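PDB 2NLZ: cephalosporin acylase from Bacillus halodurans, which probably hydrolyses amide bonds as an N-terminal nucleophile (Ntn) hydrolase of the gamma-glutamyltranspeptidase family, named for the removal of acyl side chains from cephalosporins. Local coordinates for residues D71-V76 and W265-N270; V479-T484 and I500-D505; M93-E98 and N409-G414. The protein carries 1 engineered substitution. All coordinates share one frame; numbering follows the deposited sequence.

Contact 1: residues D71-V76 and W265-N270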
# COMPACT_ATOMS: atom_id res chain seq x y z
N ASP D 71 39.05 9.74 8.51
CA ASP D 71 39.70 8.44 8.68
C ASP D 71 38.86 7.33 8.04
O ASP D 71 37.73 7.58 7.63
CB ASP D 71 40.21 8.13 10.10
CG ASP D 71 39.27 8.54 11.19
OD1 ASP D 71 39.78 8.87 12.28
OD2 ASP D 71 38.04 8.52 10.98
N ALA D 72 39.44 6.13 7.94
CA ALA D 72 38.83 5.02 7.19
C ALA D 72 38.95 3.67 7.90
O ALA D 72 39.72 3.53 8.84
CB ALA D 72 39.45 4.94 5.81
N PHE D 73 38.18 2.70 7.44
CA PHE D 73 38.26 1.32 7.94
C PHE D 73 38.01 0.34 6.79
O PHE D 73 37.25 0.66 5.85
CB PHE D 73 37.23 1.06 9.03
CG PHE D 73 37.61 1.57 10.40
CD1 PHE D 73 38.22 0.74 11.31
CD2 PHE D 73 37.32 2.88 10.78
CE1 PHE D 73 38.55 1.21 12.58
CE2 PHE D 73 37.65 3.36 12.04
CZ PHE D 73 38.26 2.52 12.94
N ALA D 74 38.62 -0.84 6.86
CA ALA D 74 38.42 -1.85 5.81
C ALA D 74 38.50 -3.28 6.29
O ALA D 74 39.32 -3.62 7.14
CB ALA D 74 39.39 -1.63 4.65
N LEU D 75 37.61 -4.11 5.75
CA LEU D 75 37.75 -5.55 5.82
C LEU D 75 37.99 -6.03 4.40
O LEU D 75 37.11 -5.89 3.54
CB LEU D 75 36.52 -6.22 6.43
CG LEU D 75 36.47 -6.31 7.96
CD1 LEU D 75 35.19 -6.96 8.46
CD2 LEU D 75 37.68 -7.07 8.48
N VAL D 76 39.18 -6.55 4.14
CA VAL D 76 39.53 -6.99 2.79
C VAL D 76 39.81 -8.49 2.75
O VAL D 76 40.60 -9.01 3.55
CB VAL D 76 40.69 -6.13 2.18
CG1 VAL D 76 41.72 -5.78 3.23
CG2 VAL D 76 41.35 -6.84 1.03
N TRP D 265 31.64 -10.78 10.58
CA TRP D 265 32.91 -10.14 10.91
C TRP D 265 32.79 -8.62 11.07
O TRP D 265 32.07 -7.96 10.32
CB TRP D 265 33.95 -10.46 9.85
CG TRP D 265 34.25 -11.90 9.75
CD1 TRP D 265 33.62 -12.80 8.94
CD2 TRP D 265 35.26 -12.62 10.46
NE1 TRP D 265 34.18 -14.05 9.11
CE2 TRP D 265 35.18 -13.97 10.04
CE3 TRP D 265 36.22 -12.27 11.42
CZ2 TRP D 265 36.03 -14.97 10.54
CZ3 TRP D 265 37.06 -13.26 11.92
CH2 TRP D 265 36.95 -14.60 11.48
N GLU D 266 33.50 -8.10 12.07
CA GLU D 266 33.64 -6.67 12.25
C GLU D 266 35.11 -6.36 12.58
O GLU D 266 35.87 -7.25 12.99
CB GLU D 266 32.75 -6.20 13.41
CG GLU D 266 31.25 -6.45 13.26
CD GLU D 266 30.54 -5.46 12.35
OE1 GLU D 266 31.10 -4.36 12.07
OE2 GLU D 266 29.41 -5.77 11.92
N ILE D 267 35.51 -5.11 12.39
CA ILE D 267 36.75 -4.58 12.94
C ILE D 267 36.63 -4.58 14.47
O ILE D 267 35.58 -4.20 15.00
CB ILE D 267 36.99 -3.13 12.45
CG1 ILE D 267 37.18 -3.09 10.93
CG2 ILE D 267 38.16 -2.47 13.21
CD1 ILE D 267 38.30 -3.98 10.38
N PRO D 268 37.68 -5.03 15.18
CA PRO D 268 37.76 -4.98 16.65
C PRO D 268 37.77 -3.56 17.21
O PRO D 268 38.04 -2.62 16.47
CB PRO D 268 39.09 -5.67 16.95
CG PRO D 268 39.88 -5.48 15.74
CD PRO D 268 38.90 -5.62 14.62
N PRO D 269 37.47 -3.41 18.52
CA PRO D 269 37.48 -2.16 19.28
C PRO D 269 38.50 -1.10 18.91
O PRO D 269 39.55 -1.38 18.31
CB PRO D 269 37.67 -2.65 20.70
CG PRO D 269 36.82 -3.85 20.73
CD PRO D 269 37.02 -4.51 19.38
N ASN D 270 38.20 0.10 19.39
CA ASN D 270 38.35 1.35 18.66
C ASN D 270 37.01 1.47 17.89
O ASN D 270 36.18 2.31 18.22
CB ASN D 270 39.59 1.35 17.75
CG ASN D 270 39.93 2.74 17.20
OD1 ASN D 270 40.78 2.85 16.31
ND2 ASN D 270 39.29 3.79 17.71

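Contact 2: residues V479-T484 and I500-D505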
# COMPACT_ATOMS: atom_id res chain seq x y z
N VAL D 479 12.30 4.23 19.99
CA VAL D 479 12.69 3.57 18.75
C VAL D 479 12.02 4.27 17.58
O VAL D 479 10.79 4.33 17.52
CB VAL D 479 12.25 2.09 18.71
CG1 VAL D 479 12.62 1.47 17.40
CG2 VAL D 479 12.87 1.31 19.83
N GLN D 480 12.83 4.79 16.66
CA GLN D 480 12.33 5.37 15.41
C GLN D 480 12.11 4.29 14.36
O GLN D 480 12.94 3.39 14.23
CB GLN D 480 13.33 6.37 14.88
CG GLN D 480 13.72 7.43 15.89
CD GLN D 480 14.59 8.52 15.31
OE1 GLN D 480 14.46 9.69 15.67
NE2 GLN D 480 15.50 8.15 14.42
N VAL D 481 10.99 4.37 13.63
CA VAL D 481 10.75 3.47 12.48
C VAL D 481 10.44 4.23 11.18
O VAL D 481 10.10 5.42 11.22
CB VAL D 481 9.64 2.41 12.74
CG1 VAL D 481 9.99 1.55 13.96
CG2 VAL D 481 8.25 3.06 12.89
N GLU D 482 10.55 3.54 10.05
CA GLU D 482 10.31 4.13 8.74
C GLU D 482 8.83 4.21 8.38
O GLU D 482 8.04 3.40 8.87
CB GLU D 482 11.04 3.33 7.67
CG GLU D 482 12.52 3.66 7.56
CD GLU D 482 13.18 3.06 6.34
OE1 GLU D 482 13.40 3.82 5.36
OE2 GLU D 482 13.47 1.85 6.36
N PRO D 483 8.45 5.17 7.52
CA PRO D 483 7.06 5.29 7.06
C PRO D 483 6.50 3.98 6.51
O PRO D 483 5.28 3.77 6.53
CB PRO D 483 7.18 6.30 5.91
CG PRO D 483 8.35 7.11 6.24
CD PRO D 483 9.31 6.21 6.93
N THR D 484 7.41 3.12 6.05
CA THR D 484 7.06 1.86 5.41
C THR D 484 7.15 0.70 6.41
O THR D 484 6.88 -0.45 6.05
CB THR D 484 7.94 1.65 4.15
OG1 THR D 484 7.75 0.34 3.63
CG2 THR D 484 9.43 1.86 4.48
N ILE D 500 7.52 4.13 20.22
CA ILE D 500 7.74 4.10 18.77
C ILE D 500 7.36 5.44 18.14
O ILE D 500 6.30 6.00 18.43
CB ILE D 500 6.94 2.96 18.09
CG1 ILE D 500 7.34 1.60 18.64
CG2 ILE D 500 7.11 3.00 16.57
CD1 ILE D 500 8.66 1.08 18.12
N GLN D 501 8.25 5.94 17.29
CA GLN D 501 8.00 7.12 16.48
C GLN D 501 8.30 6.88 14.99
O GLN D 501 9.43 6.52 14.62
CB GLN D 501 8.83 8.29 16.98
CG GLN D 501 8.52 9.58 16.24
CD GLN D 501 9.57 10.66 16.46
OE1 GLN D 501 9.32 11.84 16.20
NE2 GLN D 501 10.75 10.26 16.94
N VAL D 502 7.29 7.10 14.15
CA VAL D 502 7.47 7.07 12.71
C VAL D 502 8.22 8.33 12.30
O VAL D 502 7.79 9.44 12.61
CB VAL D 502 6.12 6.98 11.96
CG1 VAL D 502 6.34 6.99 10.46
CG2 VAL D 502 5.38 5.72 12.35
N VAL D 503 9.36 8.15 11.63
CA VAL D 503 10.19 9.28 11.20
C VAL D 503 10.17 9.46 9.69
O VAL D 503 10.58 8.58 8.93
CB VAL D 503 11.64 9.16 11.68
CG1 VAL D 503 12.46 10.29 11.14
CG2 VAL D 503 11.70 9.19 13.17
N LEU D 504 9.71 10.64 9.28
CA LEU D 504 9.45 10.94 7.89
C LEU D 504 10.73 11.30 7.15
O LEU D 504 10.78 11.22 5.92
CB LEU D 504 8.47 12.10 7.82
CG LEU D 504 7.41 12.12 6.73
CD1 LEU D 504 6.81 10.74 6.50
CD2 LEU D 504 6.36 13.08 7.19
N ASP D 505 11.74 11.71 7.91
CA ASP D 505 13.03 12.13 7.36
C ASP D 505 13.62 11.11 6.42
O ASP D 505 13.79 9.95 6.78
CB ASP D 505 14.04 12.39 8.48
CG ASP D 505 13.91 13.78 9.06
OD1 ASP D 505 14.22 14.75 8.34
OD2 ASP D 505 13.50 13.90 10.24

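Contact 3: residues M93-E98 and N409-G414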
# COMPACT_ATOMS: atom_id res chain seq x y z
N MET D 93 48.65 15.07 20.52
CA MET D 93 49.42 14.77 21.72
C MET D 93 49.32 15.89 22.75
O MET D 93 49.59 15.69 23.94
CB MET D 93 50.87 14.47 21.36
CG MET D 93 51.56 13.50 22.31
SD MET D 93 50.84 11.85 22.28
CE MET D 93 51.51 11.21 20.74
N SER D 94 48.92 17.07 22.30
CA SER D 94 48.68 18.20 23.20
C SER D 94 47.22 18.29 23.68
O SER D 94 46.90 19.14 24.52
CB SER D 94 49.14 19.51 22.55
OG SER D 94 48.62 19.66 21.24
N LEU D 95 46.35 17.42 23.17
CA LEU D 95 44.93 17.44 23.53
C LEU D 95 44.67 16.58 24.77
O LEU D 95 44.57 15.36 24.67
CB LEU D 95 44.06 16.95 22.37
CG LEU D 95 42.76 17.66 21.98
CD1 LEU D 95 41.84 16.70 21.22
CD2 LEU D 95 42.02 18.28 23.15
N THR D 96 44.57 17.23 25.92
CA THR D 96 44.32 16.54 27.17
C THR D 96 42.97 16.96 27.73
O THR D 96 42.38 17.94 27.27
CB THR D 96 45.41 16.82 28.23
OG1 THR D 96 45.50 18.22 28.49
CG2 THR D 96 46.77 16.29 27.78
N MET D 97 42.50 16.22 28.72
CA MET D 97 41.21 16.46 29.35
C MET D 97 41.20 17.78 30.09
O MET D 97 40.22 18.52 30.04
CB MET D 97 40.89 15.33 30.33
CG MET D 97 39.47 14.83 30.26
SD MET D 97 39.16 13.48 31.42
CE MET D 97 40.59 12.42 31.19
N GLU D 98 42.31 18.09 30.78
CA GLU D 98 42.41 19.32 31.57
C GLU D 98 42.72 20.57 30.74
O GLU D 98 42.49 21.69 31.20
CB GLU D 98 43.39 19.19 32.74
CG GLU D 98 44.72 18.51 32.43
CD GLU D 98 44.73 17.03 32.77
OE1 GLU D 98 43.98 16.61 33.68
OE2 GLU D 98 45.50 16.28 32.13
N ASN D 409 36.33 5.54 27.52
CA ASN D 409 36.60 6.36 26.34
C ASN D 409 36.86 7.83 26.69
O ASN D 409 36.45 8.75 25.97
CB ASN D 409 35.44 6.23 25.33
CG ASN D 409 35.80 6.77 23.97
OD1 ASN D 409 36.66 6.23 23.28
ND2 ASN D 409 35.14 7.86 23.57
N ALA D 410 37.54 8.05 27.81
CA ALA D 410 37.93 9.39 28.22
C ALA D 410 39.02 9.94 27.30
O ALA D 410 39.86 9.19 26.81
CB ALA D 410 38.41 9.39 29.65
N LEU D 411 38.98 11.25 27.06
CA LEU D 411 39.97 11.90 26.20
C LEU D 411 41.36 11.80 26.80
O LEU D 411 41.60 12.19 27.94
CB LEU D 411 39.61 13.36 25.97
CG LEU D 411 40.61 14.29 25.28
CD1 LEU D 411 40.96 13.82 23.88
CD2 LEU D 411 40.04 15.70 25.22
N LYS D 412 42.28 11.25 26.01
CA LYS D 412 43.67 11.12 26.38
C LYS D 412 44.49 11.51 25.15
O LYS D 412 44.05 11.26 24.03
CB LYS D 412 43.96 9.67 26.77
CG LYS D 412 44.85 9.48 27.98
CD LYS D 412 44.03 9.25 29.25
CE LYS D 412 44.92 8.76 30.39
NZ LYS D 412 44.13 8.23 31.52
N PRO D 413 45.65 12.15 25.35
CA PRO D 413 46.51 12.46 24.21
C PRO D 413 47.02 11.20 23.55
O PRO D 413 47.42 10.27 24.25
CB PRO D 413 47.67 13.24 24.84
CG PRO D 413 47.66 12.87 26.28
CD PRO D 413 46.22 12.64 26.62
N GLY D 414 46.97 11.15 22.22
CA GLY D 414 47.49 10.02 21.46
C GLY D 414 46.62 8.78 21.51
O GLY D 414 47.06 7.69 21.15

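Contact 1: residues D71-V76 and W265-N270
Ile267, in the chain that follows strand 262-266, packs against both Phe73 and Leu75 in the beta core of the Ntn-hydrolase fold, where one side of strand 71-78 meets segment 265-270 mainly through side chains. The two backbones run in nearly opposite directions and stay apart, with 7.3 Å between Leu75 CA and Ile267 CA. Phe73 and Leu75, two positions apart on the strand, both point at Ile267, whose branches divide between them. Its CG2, anti to the backbone N, meets the phenyl ring obliquely at 3.7 Å from Phe73 CD1. The other branch carries Ile267 CD1 in under the strand, 3.7 Å from Leu75 CD2 and 3.4 Å from Ala74 O; the leucine and isoleucine chains slide past each other in opposite directions. Leu75 CD1 reaches further back along the partner, to 4.0 Å from Trp265 CB, while the indole itself turns off toward Pro254 and Leu82. In the next shell, strand 71-78 is held by backbone hydrogen bonds to strands 81-87 and 370-376. His419 makes an edge-to-face contact with the Phe73 ring, and Ile421 packs on it as well. Beyond Ile267 the chain turns through two prolines to Asn270, whose OD1 accepts a hydrogen bond from Asn86 ND2 and lies near the plane of the phenyl ring at its edge, 4.2 Å from Phe73 CZ.

Contact 2: residues V479-T484 and I500-D505
A beta-alpha-beta unit places strands 478-481 and 499-502 side by side and parallel, with helix 487-495 as the crossover and strand 471-473 on the other side of strand 478-481. The short strand axes diverge by 30°, and the pairing is Val479 with Ile500, Gln480 with Gln501 and Val481 with Val502. Gln501 gives its N-H to Val479 O at 3.0 Å and takes Val481 N on its own O at 2.8 Å, so this one residue bonds to both sides of Gln480. The third rung, Val503 N to Val481 O at 2.9 Å, is nearly straight (172° at the hydrogen) and meets the carbonyl almost along its C=O axis. Val479, Val481, Ile500 and Val502 share the face turned to the helix, where Leu493 and Val494 lie against Ile500. Within it Ile500 CD1 rests 3.8 Å from Val479 CB, and its CG2 touches Val481 CG2, the two side chains crossing at about a right angle. On the other face Gln480 and Gln501 run alongside each other with amide planes 64° apart, while Val503 CG2 lies against the Gln480 chain, 3.7 Å from its CD. An alanine at Gln480 would probably cost Val503 CG2 much of its packing on this side, since CG and the amide group that lie against it would be lost. Beyond the strands the pair joins the subunit interface: Leu504 packs on Ile500 of the second subunit, and its O accepts a hydrogen bond from Gln491 there. Within the chain, Leu504 CD1 meets Pro483 CG at 4.0 Å.

Contact 3: residues M93-E98 and N409-G414
Two peripheral segments of the Ntn-hydrolase fold lie against each other here: the turn leading into helix 97-101, with Thr96 as its N-cap, and an extended piece of the long loop between strands 392-393 and 424-428. They run in nearly opposite directions, so Met93 lies next to Pro413 at one end and Met97 next to Leu411 at the other. Leu411 is the most deeply engaged side chain. It points toward segment 93-98 with CG anti to the backbone N (chi1 171°), and crosses Leu95 at about a right angle. The two forks meet methyl to methyl, Leu411 CD2 lying 3.9 Å from Leu95 CD2 and Leu411 CD1 close to Leu95 CD1. Leu411 CD2 also reaches to 3.8 Å from Thr96 O, and Phe401 adds to the apolar surroundings of this leucine. Met97 extends as far as SD and then bends, bringing CE to 3.4 Å from Leu411 O and to 4.0 Å from Ala410 CB; Leu403 and Pro405 also touch this side chain. Pro413 presents its ring to the turn, with CG 3.8 Å from Thr96 CG2 in an oblique crossing and CD near Leu95 O. That carbonyl approaches Pro413 N as well, but the proline nitrogen, a tertiary amide, carries no hydrogen. Thr96 thus works in two directions: CG2 packs on the proline while OG1 caps the helix by accepting from Ala99 N. At the far end Met93 bends twice along its chain and curls toward Gly414, whose positive phi of 75° favours glycine; the glycine O accepts a hydrogen bond from Arg90 NE, and its CA sits 3.9 Å from Met93 SD.

From the N terminus, strand 71-78 opens contact 1 and the turn at 93-98 then opens contact 3. Contact 1 closes first, at 265-270, after 188 intervening residues rich in helix; contact 3 closes only at 409-414, so the two loops cross rather than nest. Contact 2 follows in series, a local closure of 15 residues between 479-484 and 500-505. Contact 1 lies in the buried beta core. Contact 3, with nearest atoms about 6 Å from it, ties an early turn to a late loop at the periphery. Contact 2, its centre 29 Å from that of contact 1 and 37 Å from that of contact 3, builds a small separate sheet facing the second subunit.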